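Local coordinates for protein indole-3-acetic acid-amido synthetase GH3.15 (Arabidopsis thaliana, PDB 6E1Q) that conjugates glutamine, and possibly cysteine, to the auxin precursor indole-3-butyric acid in an ATP-dependent reaction, at residues S473-G485 and N524-F538. Sequence-based numbering, arbitrary orientation.
Sequences SFPGHYVIYWELG and NIGPLEIKVVKPGAF
Gly526 N donates an almost straight bond to Gly476 O (2.7 Å, 174° at the hydrogen), and a water links Gly526 O to Tyr478 N where the two segments begin to run together. Glu529 then reaches back to His477: the ring's NE2 gives its hydrogen to Glu529 OE1 at 2.8 Å. OE1 lies in the ring plane, and the ring and carboxylate planes are nearly coplanar, 17° apart. His477 CG sits between its backbone N and carbonyl carbon (chi1 74°), which brings the CD2–NE2 edge of the ring against Glu529 CB. Ile530 covers one face of the Trp482 indole, its CD1 4.0 Å from the six-membered ring's centroid in a CH-pi contact, with CG2 over CG. Beside Tyr481, Lys531 presses its CD on Val479 CG1 at a tight 3.5 Å, while its NZ forms a salt bridge with Glu571. Val533 CG1 meets Tyr481 CD1. Past the strand, the extended side chain of Glu483 grips two amides: OE2 accepts from Gly536 N (3.1 Å), in the Lys534–Ala537 type II turn and at the N-cap position, from above the carboxylate plane, and OE1 accepts from Phe538 N (3.2 Å) at the start of helix 537-547, also lying at the Phe538 ring edge. With an alanine in place of Glu483 the carboxylate is gone, and turn and helix start would probably be less firmly held to strand 477-485. Alternating backbone bonds, such as Ile480 N to Glu529 O and Lys531 N to Ile480 O (2.9 Å), establish parallel pairing, with 477-485 and 529-533 as the central strands of the mixed four-stranded sheet in the GH3 C-terminal domain, joined by a helical beta-alpha-beta crossover.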
# COMPACT_ATOMS: atom_id res chain seq x y z
N SER A 473 10.98 -32.62 -8.50
CA SER A 473 11.92 -33.65 -8.11
C SER A 473 12.12 -34.15 -6.70
O SER A 473 11.47 -33.78 -5.75
CB SER A 473 13.25 -33.29 -8.70
OG SER A 473 13.03 -32.88 -10.02
N PHE A 474 13.08 -35.05 -6.64
CA PHE A 474 13.54 -35.76 -5.48
C PHE A 474 13.29 -35.03 -4.19
O PHE A 474 12.41 -35.40 -3.41
CB PHE A 474 15.02 -36.04 -5.68
CG PHE A 474 15.30 -36.96 -6.84
CD1 PHE A 474 15.21 -38.33 -6.70
CD2 PHE A 474 15.69 -36.45 -8.06
CE1 PHE A 474 15.47 -39.17 -7.76
CE2 PHE A 474 15.95 -37.29 -9.13
CZ PHE A 474 15.84 -38.65 -8.98
N PRO A 475 14.14 -33.96 -3.98
CA PRO A 475 13.84 -33.19 -2.79
C PRO A 475 13.36 -31.81 -3.28
O PRO A 475 13.86 -31.30 -4.27
CB PRO A 475 15.18 -33.12 -2.09
CG PRO A 475 16.19 -33.23 -3.18
CD PRO A 475 15.48 -33.45 -4.47
N GLY A 476 12.36 -31.24 -2.62
CA GLY A 476 11.82 -29.95 -2.96
C GLY A 476 12.77 -28.82 -2.61
O GLY A 476 13.63 -28.95 -1.74
N HIS A 477 12.62 -27.70 -3.31
CA HIS A 477 13.44 -26.53 -3.01
C HIS A 477 12.72 -25.26 -3.46
O HIS A 477 11.78 -25.29 -4.26
CB HIS A 477 14.82 -26.63 -3.65
CG HIS A 477 14.83 -26.42 -5.13
ND1 HIS A 477 14.44 -27.39 -6.03
CD2 HIS A 477 15.18 -25.34 -5.88
CE1 HIS A 477 14.56 -26.93 -7.26
NE2 HIS A 477 15.00 -25.69 -7.20
N TYR A 478 13.17 -24.13 -2.90
CA TYR A 478 12.64 -22.83 -3.25
C TYR A 478 13.25 -22.34 -4.55
O TYR A 478 14.44 -22.51 -4.81
CB TYR A 478 12.92 -21.80 -2.16
CG TYR A 478 12.21 -22.02 -0.85
CD1 TYR A 478 11.31 -23.06 -0.67
CD2 TYR A 478 12.46 -21.17 0.22
CE1 TYR A 478 10.68 -23.24 0.55
CE2 TYR A 478 11.83 -21.34 1.43
CZ TYR A 478 10.94 -22.38 1.59
OH TYR A 478 10.32 -22.55 2.80
N VAL A 479 12.42 -21.68 -5.36
CA VAL A 479 12.84 -20.95 -6.55
C VAL A 479 12.51 -19.48 -6.32
O VAL A 479 11.34 -19.13 -6.10
CB VAL A 479 12.11 -21.47 -7.80
CG1 VAL A 479 12.41 -20.57 -8.98
CG2 VAL A 479 12.52 -22.90 -8.11
N ILE A 480 13.53 -18.61 -6.40
CA ILE A 480 13.33 -17.16 -6.36
C ILE A 480 13.63 -16.57 -7.73
O ILE A 480 14.72 -16.75 -8.27
CB ILE A 480 14.20 -16.50 -5.28
CG1 ILE A 480 14.30 -17.40 -4.04
CG2 ILE A 480 13.63 -15.13 -4.91
CD1 ILE A 480 13.02 -17.50 -3.24
N TYR A 481 12.65 -15.84 -8.30
CA TYR A 481 12.83 -15.16 -9.58
C TYR A 481 13.32 -13.73 -9.33
O TYR A 481 12.66 -12.95 -8.65
CB TYR A 481 11.53 -15.13 -10.38
CG TYR A 481 10.96 -16.50 -10.71
CD1 TYR A 481 11.38 -17.20 -11.83
CD2 TYR A 481 10.01 -17.09 -9.88
CE1 TYR A 481 10.86 -18.47 -12.12
CE2 TYR A 481 9.49 -18.35 -10.16
CZ TYR A 481 9.92 -19.03 -11.28
OH TYR A 481 9.39 -20.26 -11.54
N TRP A 482 14.46 -13.38 -9.92
CA TRP A 482 15.08 -12.07 -9.76
C TRP A 482 15.11 -11.35 -11.10
O TRP A 482 15.67 -11.87 -12.07
CB TRP A 482 16.51 -12.21 -9.21
CG TRP A 482 16.62 -12.27 -7.71
CD1 TRP A 482 15.62 -12.54 -6.83
CD2 TRP A 482 17.79 -12.03 -6.92
NE1 TRP A 482 16.09 -12.49 -5.54
CE2 TRP A 482 17.42 -12.18 -5.57
CE3 TRP A 482 19.11 -11.71 -7.23
CZ2 TRP A 482 18.32 -12.01 -4.53
CZ3 TRP A 482 20.02 -11.54 -6.19
CH2 TRP A 482 19.61 -11.68 -4.86
N GLU A 483 14.52 -10.17 -11.16
CA GLU A 483 14.68 -9.31 -12.34
C GLU A 483 15.72 -8.24 -12.01
O GLU A 483 15.51 -7.44 -11.09
CB GLU A 483 13.37 -8.67 -12.77
CG GLU A 483 13.56 -7.79 -14.00
CD GLU A 483 12.26 -7.27 -14.58
OE1 GLU A 483 11.25 -8.00 -14.54
OE2 GLU A 483 12.27 -6.12 -15.08
N LEU A 484 16.83 -8.26 -12.73
CA LEU A 484 17.96 -7.37 -12.47
C LEU A 484 18.00 -6.22 -13.46
O LEU A 484 17.57 -6.35 -14.61
CB LEU A 484 19.29 -8.15 -12.53
CG LEU A 484 19.42 -9.29 -11.52
CD1 LEU A 484 20.76 -10.04 -11.63
CD2 LEU A 484 19.19 -8.78 -10.09
N GLY A 485 18.54 -5.07 -13.00
CA GLY A 485 18.82 -3.94 -13.88
C GLY A 485 20.11 -3.25 -13.49
O GLY A 485 20.75 -3.58 -12.48
N ASN A 524 15.38 -32.87 3.89
CA ASN A 524 14.21 -32.86 3.01
C ASN A 524 14.08 -31.60 2.17
O ASN A 524 13.16 -31.52 1.34
CB ASN A 524 12.92 -33.05 3.81
CG ASN A 524 12.83 -32.12 5.00
OD1 ASN A 524 12.94 -32.54 6.14
ND2 ASN A 524 12.66 -30.83 4.73
N ILE A 525 14.95 -30.61 2.36
CA ILE A 525 14.92 -29.38 1.57
C ILE A 525 16.20 -29.30 0.75
O ILE A 525 17.30 -29.43 1.30
CB ILE A 525 14.75 -28.13 2.47
CG1 ILE A 525 13.39 -28.16 3.16
CG2 ILE A 525 14.86 -26.86 1.65
CD1 ILE A 525 13.28 -27.24 4.37
N GLY A 526 16.05 -29.11 -0.56
CA GLY A 526 17.19 -29.01 -1.44
C GLY A 526 17.74 -27.60 -1.53
O GLY A 526 17.27 -26.68 -0.85
N PRO A 527 18.73 -27.40 -2.40
CA PRO A 527 19.43 -26.11 -2.44
C PRO A 527 18.58 -25.02 -3.08
O PRO A 527 18.02 -25.21 -4.16
CB PRO A 527 20.69 -26.41 -3.27
CG PRO A 527 20.75 -27.93 -3.37
CD PRO A 527 19.33 -28.39 -3.31
N LEU A 528 18.52 -23.86 -2.43
CA LEU A 528 17.75 -22.76 -2.97
C LEU A 528 18.29 -22.35 -4.33
O LEU A 528 19.50 -22.40 -4.59
CB LEU A 528 17.77 -21.56 -2.03
CG LEU A 528 16.94 -20.34 -2.45
CD1 LEU A 528 16.20 -19.75 -1.26
CD2 LEU A 528 17.83 -19.28 -3.10
N GLU A 529 17.37 -21.94 -5.20
CA GLU A 529 17.68 -21.60 -6.58
C GLU A 529 17.20 -20.19 -6.87
O GLU A 529 16.07 -19.83 -6.54
CB GLU A 529 16.99 -22.58 -7.53
CG GLU A 529 17.17 -22.26 -8.99
CD GLU A 529 16.68 -23.41 -9.89
OE1 GLU A 529 16.01 -24.33 -9.37
OE2 GLU A 529 16.97 -23.38 -11.10
N ILE A 530 18.06 -19.39 -7.49
CA ILE A 530 17.67 -18.09 -8.01
C ILE A 530 17.70 -18.17 -9.53
O ILE A 530 18.72 -18.58 -10.11
CB ILE A 530 18.58 -16.96 -7.50
CG1 ILE A 530 18.39 -16.76 -5.99
CG2 ILE A 530 18.28 -15.66 -8.26
CD1 ILE A 530 19.34 -15.73 -5.38
N LYS A 531 16.59 -17.80 -10.15
CA LYS A 531 16.48 -17.72 -11.60
C LYS A 531 16.38 -16.25 -11.98
O LYS A 531 15.50 -15.53 -11.48
CB LYS A 531 15.29 -18.51 -12.12
CG LYS A 531 15.36 -20.02 -11.80
CD LYS A 531 14.03 -20.75 -12.06
CE LYS A 531 14.23 -22.03 -12.85
NZ LYS A 531 13.45 -23.18 -12.34
N VAL A 532 17.30 -15.79 -12.82
CA VAL A 532 17.26 -14.42 -13.31
C VAL A 532 16.33 -14.36 -14.52
O VAL A 532 16.48 -15.14 -15.47
CB VAL A 532 18.67 -13.94 -13.66
CG1 VAL A 532 18.63 -12.57 -14.31
CG2 VAL A 532 19.52 -13.91 -12.40
N VAL A 533 15.36 -13.46 -14.48
CA VAL A 533 14.40 -13.33 -15.57
C VAL A 533 14.71 -12.08 -16.37
O VAL A 533 15.24 -11.10 -15.84
CB VAL A 533 12.95 -13.33 -15.06
CG1 VAL A 533 12.60 -14.71 -14.52
CG2 VAL A 533 12.77 -12.28 -13.96
N LYS A 534 14.38 -12.13 -17.66
CA LYS A 534 14.60 -11.00 -18.55
C LYS A 534 13.84 -9.76 -18.05
O LYS A 534 12.79 -9.88 -17.41
CB LYS A 534 14.15 -11.35 -19.97
CG LYS A 534 14.98 -10.73 -21.09
CD LYS A 534 14.34 -10.87 -22.47
CE LYS A 534 15.39 -11.20 -23.54
NZ LYS A 534 14.82 -11.27 -24.91
N PRO A 535 14.36 -8.56 -18.32
CA PRO A 535 13.62 -7.34 -18.00
C PRO A 535 12.22 -7.36 -18.62
O PRO A 535 12.01 -7.89 -19.71
CB PRO A 535 14.48 -6.23 -18.61
CG PRO A 535 15.87 -6.79 -18.60
CD PRO A 535 15.73 -8.28 -18.79
N GLY A 536 11.27 -6.76 -17.90
CA GLY A 536 9.87 -6.81 -18.31
C GLY A 536 9.12 -8.04 -17.85
O GLY A 536 7.89 -8.10 -18.05
N ALA A 537 9.80 -9.02 -17.24
CA ALA A 537 9.12 -10.21 -16.75
C ALA A 537 8.01 -9.87 -15.77
O ALA A 537 6.95 -10.49 -15.78
CB ALA A 537 10.11 -11.15 -16.09
N PHE A 538 8.24 -8.89 -14.90
CA PHE A 538 7.29 -8.63 -13.84
C PHE A 538 6.15 -7.72 -14.29
O PHE A 538 5.10 -7.72 -13.66
CB PHE A 538 8.01 -8.08 -12.61
CG PHE A 538 8.65 -9.16 -11.80
CD1 PHE A 538 7.91 -9.84 -10.84
CD2 PHE A 538 9.96 -9.54 -12.03
CE1 PHE A 538 8.48 -10.87 -10.10
CE2 PHE A 538 10.55 -10.59 -11.29
CZ PHE A 538 9.80 -11.25 -10.32
O HOH W 1 15.43 -24.29 -1.19